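Local structure of glycosyl hydrolases family 2, sugar binding domain protein (Bacteroides uniformis str. 3978 T3 ii, 6D1P) at residues Gly43-Val48 / Pro163-Cys168; Val120-Thr125 / Ala139-Ala144. The protein probably hydrolyses O-glycosidic bonds as a family 2 beta-glucuronidase from a bacterium of the human gut. All coordinates share one frame; numbering follows the deposited sequence.

Contact 1 (Gly43-Val48 / Pro163-Cys168); sequences GSIWEV and PIAIRC. With NA (sodium ion), chain L.
No flat group enters the touch that Ile45 and Val48 make with Ala165; the flat groups stand around it, on a short helix that covers one face of a beta sheet in the sugar-binding domain of a family 2 glycosidase, a beta-sandwich. The Glu47 carboxylate is approached from above, Gly43 N reaching OE1 at 2.7 Å and 47° out of its plane, while Arg172 of the second subunit adds a salt bridge to the same oxygen. The Trp46 indole lies beside the sodium ion, CD1 4.1 Å from the metal and too far to bind it, and its NE1 makes a weak hydrogen bond to Gly433 O of the second subunit. The guanidinium group of Arg167 forms a salt bridge with Asp41 through NE.

The apolar seam shows how a helix can settle on a strand where one small residue receives two branched ones. With CG1 anti to the backbone N (chi1 172°), Val48 lowers that methyl onto Ala165 CB at 3.8 Å. Ile45 starts off pointing across the strand rather than at it, yet its chain bends round so that CD1 comes within 4.1 Å of the same CB. Ala165 belongs to strand 162-169, held between strands 89-96 and 117-122; Trp91 and Tyr121, from these two neighbours, also touch Ile45.

The N-cap serves two partners. Ser44, the N-cap residue, accepts the Glu47 amide, N to OG being 3.1 Å, and binds the sodium with the same OG at 2.7 Å. Asp434 O of the second subunit completes this bridge between chains, and a water oxygen lies 2.5 Å from the sodium.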
loop_
_atom_site.group_PDB
_atom_site.type_symbol
_atom_site.label_atom_id
_atom_site.label_comp_id
_atom_site.label_asym_id
_atom_site.label_seq_id
_atom_site.Cartn_x
_atom_site.Cartn_y
_atom_site.Cartn_z
ATOM N N GLY A 43 4.907 8.202 -12.981
ATOM C CA GLY A 43 5.111 9.630 -13.107
ATOM C C GLY A 43 4.631 10.233 -14.406
ATOM O O GLY A 43 4.475 11.455 -14.484
ATOM N N SER A 44 4.418 9.409 -15.428
ATOM C CA SER A 44 3.902 9.823 -16.730
ATOM C C SER A 44 3.815 8.565 -17.571
ATOM O O SER A 44 4.397 7.535 -17.218
ATOM C CB SER A 44 4.799 10.848 -17.423
ATOM O OG SER A 44 6.056 10.271 -17.726
ATOM N N ILE A 45 3.084 8.649 -18.689
ATOM C CA ILE A 45 3.025 7.489 -19.576
ATOM C C ILE A 45 4.402 7.223 -20.173
ATOM O O ILE A 45 4.757 6.067 -20.455
ATOM C CB ILE A 45 1.942 7.677 -20.660
ATOM C CG1 ILE A 45 1.834 6.434 -21.538
ATOM C CG2 ILE A 45 2.231 8.886 -21.539
ATOM C CD1 ILE A 45 1.619 5.150 -20.778
ATOM N N TRP A 46 5.218 8.276 -20.337
ATOM C CA TRP A 46 6.587 8.066 -20.793
ATOM C C TRP A 46 7.356 7.193 -19.814
ATOM O O TRP A 46 8.055 6.255 -20.222
ATOM C CB TRP A 46 7.303 9.400 -20.995
ATOM C CG TRP A 46 8.782 9.233 -21.227
ATOM C CD1 TRP A 46 9.796 9.731 -20.458
ATOM C CD2 TRP A 46 9.411 8.477 -22.275
ATOM N NE1 TRP A 46 11.018 9.338 -20.965
ATOM C CE2 TRP A 46 10.809 8.574 -22.082
ATOM C CE3 TRP A 46 8.929 7.734 -23.361
ATOM C CZ2 TRP A 46 11.727 7.961 -22.935
ATOM C CZ3 TRP A 46 9.838 7.124 -24.203
ATOM C CH2 TRP A 46 11.230 7.238 -23.984
ATOM N N GLU A 47 7.220 7.474 -18.514
ATOM C CA GLU A 47 7.909 6.675 -17.510
ATOM C C GLU A 47 7.483 5.209 -17.565
ATOM O O GLU A 47 8.270 4.317 -17.217
ATOM C CB GLU A 47 7.662 7.258 -16.118
ATOM C CG GLU A 47 8.758 6.889 -15.128
ATOM C CD GLU A 47 8.424 7.264 -13.696
ATOM O OE1 GLU A 47 7.311 6.910 -13.225
ATOM O OE2 GLU A 47 9.283 7.910 -13.040
ATOM N N VAL A 48 6.256 4.938 -18.007
ATOM C CA VAL A 48 5.813 3.554 -18.157
ATOM C C VAL A 48 6.458 2.927 -19.380
ATOM O O VAL A 48 6.778 1.733 -19.386
ATOM C CB VAL A 48 4.274 3.506 -18.244
ATOM C CG1 VAL A 48 3.757 2.088 -18.613
ATOM C CG2 VAL A 48 3.656 3.999 -16.946
ATOM N N PRO A 163 3.413 -1.783 -27.873
ATOM C CA PRO A 163 3.339 -1.643 -26.414
ATOM C C PRO A 163 2.002 -1.089 -25.935
ATOM O O PRO A 163 1.520 -0.048 -26.402
ATOM C CB PRO A 163 4.499 -0.682 -26.093
ATOM C CG PRO A 163 4.953 -0.095 -27.433
ATOM C CD PRO A 163 4.001 -0.590 -28.498
ATOM N N ILE A 164 1.402 -1.804 -24.988
ATOM C CA ILE A 164 0.097 -1.485 -24.424
ATOM C C ILE A 164 0.280 -1.192 -22.939
ATOM O O ILE A 164 0.991 -1.919 -22.239
ATOM C CB ILE A 164 -0.888 -2.650 -24.636
ATOM C CG1 ILE A 164 -1.118 -2.863 -26.126
ATOM C CG2 ILE A 164 -2.233 -2.403 -23.930
ATOM C CD1 ILE A 164 -1.645 -1.632 -26.822
ATOM N N ALA A 165 -0.355 -0.135 -22.455
ATOM C CA ALA A 165 -0.420 0.100 -21.024
ATOM C C ALA A 165 -1.837 0.490 -20.656
ATOM O O ALA A 165 -2.528 1.172 -21.423
ATOM C CB ALA A 165 0.567 1.182 -20.559
ATOM N N ILE A 166 -2.269 0.041 -19.481
ATOM C CA ILE A 166 -3.615 0.295 -18.992
ATOM C C ILE A 166 -3.523 0.722 -17.541
ATOM O O ILE A 166 -2.962 -0.008 -16.714
ATOM C CB ILE A 166 -4.515 -0.935 -19.124
ATOM C CG1 ILE A 166 -4.525 -1.399 -20.573
ATOM C CG2 ILE A 166 -5.918 -0.578 -18.664
ATOM C CD1 ILE A 166 -5.134 -2.737 -20.763
ATOM N N ARG A 167 -4.082 1.891 -17.234
ATOM C CA ARG A 167 -4.137 2.412 -15.875
ATOM C C ARG A 167 -5.529 2.140 -15.319
ATOM O O ARG A 167 -6.525 2.557 -15.917
ATOM C CB ARG A 167 -3.825 3.908 -15.859
ATOM C CG ARG A 167 -3.808 4.576 -14.480
ATOM C CD ARG A 167 -3.617 6.104 -14.618
ATOM N NE ARG A 167 -3.416 6.811 -13.349
ATOM C CZ ARG A 167 -4.399 7.218 -12.550
ATOM N NH1 ARG A 167 -5.671 6.968 -12.863
ATOM N NH2 ARG A 167 -4.123 7.863 -11.431
ATOM N N CYS A 168 -5.604 1.420 -14.198
ATOM C CA CYS A 168 -6.859 1.202 -13.484
ATOM C C CYS A 168 -6.810 1.895 -12.135
ATOM O O CYS A 168 -5.760 1.966 -11.499
ATOM C CB CYS A 168 -7.151 -0.285 -13.261
ATOM S SG CYS A 168 -7.613 -1.140 -14.757
HETATM NA NA NA L . 7.592 12.385 -18.335
HETATM O O HOH W 1 6.463 13.332 -20.288
#

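Contact 2 (Val120-Thr125 / Ala139-Ala144); sequences VYVYTT and ADITEA
Asp140 OD1, one residue ahead of the Ile141 that packs on Val122, is gripped twice by Thr142. The Thr142 hydroxyl donates from OG1 to OD1 at 2.8 Å, on the syn side and 24° out of the carboxylate plane, and Thr142 N closes an Asx turn at 3.2 Å from OD1. A salt bridge from OD2 to Arg106 NE probably helps fix the rotation of the carboxylate at the corner where the chain passes from strand 137-140 into helix 142-149.

Behind this corner the contact is wholly apolar. Val122 has CG1 anti to its amide nitrogen (chi1 168°), which leaves CG2 to meet Ile141 CB at 3.8 Å; the two side chains cross at about a right angle. The beta carbon itself rests against the helix, Val122 CB to Ala144 CB being 3.9 Å. Farther along, Val120 CG1 touches Ala139 CB at 4.2 Å. An alanine here in place of Val122 keeps the CB contact to Ala144 but, lacking CG2, would probably open a gap beneath Ile141.

Strand 117-122 ends here in a type II' turn from Val122 to Thr125, a two-residue hairpin with Tyr123 at positive phi. Thr124 CG2 sits 3.5 Å above the centre of the Tyr123 ring. Val120 and Val122 both point into the sandwich: Ile127 of strand 125-131 and Ile164 of strand 162-169 lie next to Val122, while strand 137-140 belongs to the facing four-stranded sheet and helix 142-149 closes the end.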
loop_
_atom_site.group_PDB
_atom_site.type_symbol
_atom_site.label_atom_id
_atom_site.label_comp_id
_atom_site.label_asym_id
_atom_site.label_seq_id
_atom_site.Cartn_x
_atom_site.Cartn_y
_atom_site.Cartn_z
ATOM N N VAL A 120 -6.565 3.637 -21.310
ATOM C CA VAL A 120 -5.908 2.728 -22.243
ATOM C C VAL A 120 -4.912 3.505 -23.100
ATOM O O VAL A 120 -5.264 4.528 -23.699
ATOM C CB VAL A 120 -6.935 2.014 -23.135
ATOM C CG1 VAL A 120 -6.261 0.914 -23.913
ATOM C CG2 VAL A 120 -8.055 1.478 -22.293
ATOM N N TYR A 121 -3.682 2.994 -23.195
ATOM C CA TYR A 121 -2.624 3.656 -23.944
ATOM C C TYR A 121 -1.995 2.695 -24.936
ATOM O O TYR A 121 -1.683 1.556 -24.586
ATOM C CB TYR A 121 -1.537 4.186 -23.012
ATOM C CG TYR A 121 -1.984 5.249 -22.044
ATOM C CD1 TYR A 121 -2.679 4.920 -20.879
ATOM C CD2 TYR A 121 -1.673 6.585 -22.271
ATOM C CE1 TYR A 121 -3.069 5.910 -19.981
ATOM C CE2 TYR A 121 -2.063 7.575 -21.385
ATOM C CZ TYR A 121 -2.758 7.242 -20.245
ATOM O OH TYR A 121 -3.130 8.246 -19.373
ATOM N N VAL A 122 -1.829 3.153 -26.173
ATOM C CA VAL A 122 -0.894 2.574 -27.133
ATOM C C VAL A 122 0.365 3.433 -27.097
ATOM O O VAL A 122 0.310 4.639 -27.381
ATOM C CB VAL A 122 -1.488 2.543 -28.550
ATOM C CG1 VAL A 122 -0.394 2.221 -29.581
ATOM C CG2 VAL A 122 -2.654 1.560 -28.650
ATOM N N TYR A 123 1.497 2.827 -26.750
ATOM C CA TYR A 123 2.713 3.593 -26.495
ATOM C C TYR A 123 2.387 4.818 -25.634
ATOM O O TYR A 123 1.860 4.661 -24.530
ATOM C CB TYR A 123 3.388 3.977 -27.815
ATOM C CG TYR A 123 4.795 4.506 -27.652
ATOM C CD1 TYR A 123 5.191 5.673 -28.293
ATOM C CD2 TYR A 123 5.719 3.852 -26.839
ATOM C CE1 TYR A 123 6.478 6.179 -28.139
ATOM C CE2 TYR A 123 7.007 4.343 -26.684
ATOM C CZ TYR A 123 7.382 5.515 -27.339
ATOM O OH TYR A 123 8.657 6.022 -27.194
ATOM N N THR A 124 2.642 6.038 -26.115
ATOM C CA THR A 124 2.454 7.223 -25.289
ATOM C C THR A 124 1.164 7.963 -25.591
ATOM O O THR A 124 1.024 9.125 -25.199
ATOM C CB THR A 124 3.626 8.187 -25.453
ATOM O OG1 THR A 124 3.626 8.698 -26.791
ATOM C CG2 THR A 124 4.925 7.477 -25.169
ATOM N N THR A 125 0.227 7.321 -26.266
ATOM C CA THR A 125 -0.996 7.958 -26.722
ATOM C C THR A 125 -2.178 7.332 -25.991
ATOM O O THR A 125 -2.369 6.111 -26.050
ATOM C CB THR A 125 -1.148 7.786 -28.233
ATOM O OG1 THR A 125 0.031 8.272 -28.883
ATOM C CG2 THR A 125 -2.362 8.559 -28.740
ATOM N N ALA A 139 -11.914 -0.199 -26.635
ATOM C CA ALA A 139 -11.021 0.867 -27.076
ATOM C C ALA A 139 -10.527 0.519 -28.471
ATOM O O ALA A 139 -9.930 -0.546 -28.672
ATOM C CB ALA A 139 -9.840 1.043 -26.114
ATOM N N ASP A 140 -10.774 1.409 -29.426
ATOM C CA ASP A 140 -10.396 1.184 -30.815
ATOM C C ASP A 140 -8.966 1.679 -31.004
ATOM O O ASP A 140 -8.719 2.888 -31.045
ATOM C CB ASP A 140 -11.372 1.894 -31.755
ATOM C CG ASP A 140 -11.277 1.391 -33.192
ATOM O OD1 ASP A 140 -10.151 1.343 -33.729
ATOM O OD2 ASP A 140 -12.334 1.036 -33.781
ATOM N N ILE A 141 -8.019 0.750 -31.117
ATOM C CA ILE A 141 -6.610 1.126 -31.191
ATOM C C ILE A 141 -6.103 1.157 -32.627
ATOM O O ILE A 141 -4.892 1.280 -32.851
ATOM C CB ILE A 141 -5.750 0.197 -30.331
ATOM C CG1 ILE A 141 -5.790 -1.214 -30.901
ATOM C CG2 ILE A 141 -6.240 0.212 -28.890
ATOM C CD1 ILE A 141 -4.896 -2.160 -30.178
ATOM N N THR A 142 -7.011 1.096 -33.602
ATOM C CA THR A 142 -6.634 0.890 -34.998
ATOM C C THR A 142 -5.708 1.992 -35.500
ATOM O O THR A 142 -4.639 1.717 -36.056
ATOM C CB THR A 142 -7.901 0.798 -35.860
ATOM O OG1 THR A 142 -8.681 -0.328 -35.439
ATOM C CG2 THR A 142 -7.553 0.633 -37.324
ATOM N N GLU A 143 -6.096 3.249 -35.302
ATOM C CA GLU A 143 -5.299 4.338 -35.848
ATOM C C GLU A 143 -3.989 4.521 -35.092
ATOM O O GLU A 143 -2.974 4.885 -35.697
ATOM C CB GLU A 143 -6.119 5.631 -35.864
ATOM C CG GLU A 143 -6.937 5.768 -37.140
ATOM C CD GLU A 143 -6.129 5.362 -38.378
ATOM O OE1 GLU A 143 -6.323 4.228 -38.889
ATOM O OE2 GLU A 143 -5.279 6.175 -38.822
ATOM N N ALA A 144 -3.979 4.255 -33.784
ATOM C CA ALA A 144 -2.750 4.437 -33.020
ATOM C C ALA A 144 -1.737 3.341 -33.321
ATOM O O ALA A 144 -0.523 3.602 -33.313
ATOM C CB ALA A 144 -3.060 4.485 -31.527
#

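Contacts 1 and 2 use the two faces of one sheet, their centres 11 Å apart. Strands 162-169 and 117-122 are antiparallel neighbours, joined by probable hydrogen bonds from Tyr121 N to Ala165 O (2.8 Å) and from Tyr123 N to Pro163 O (2.9 Å). Side chains alternate accordingly: Ala165 and Tyr121 face helix 45-49, whereas Ile164 and Val122 face the sandwich interior. Trp46 CZ3 packs 3.4 Å from Tyr123 OH. The centres of the two contacts lie about 32 and 33 Å from the centre of the chain, beside the second subunit: the sodium ion of contact 1 bridges to it, and Thr124 of contact 2 packs on its Gln436.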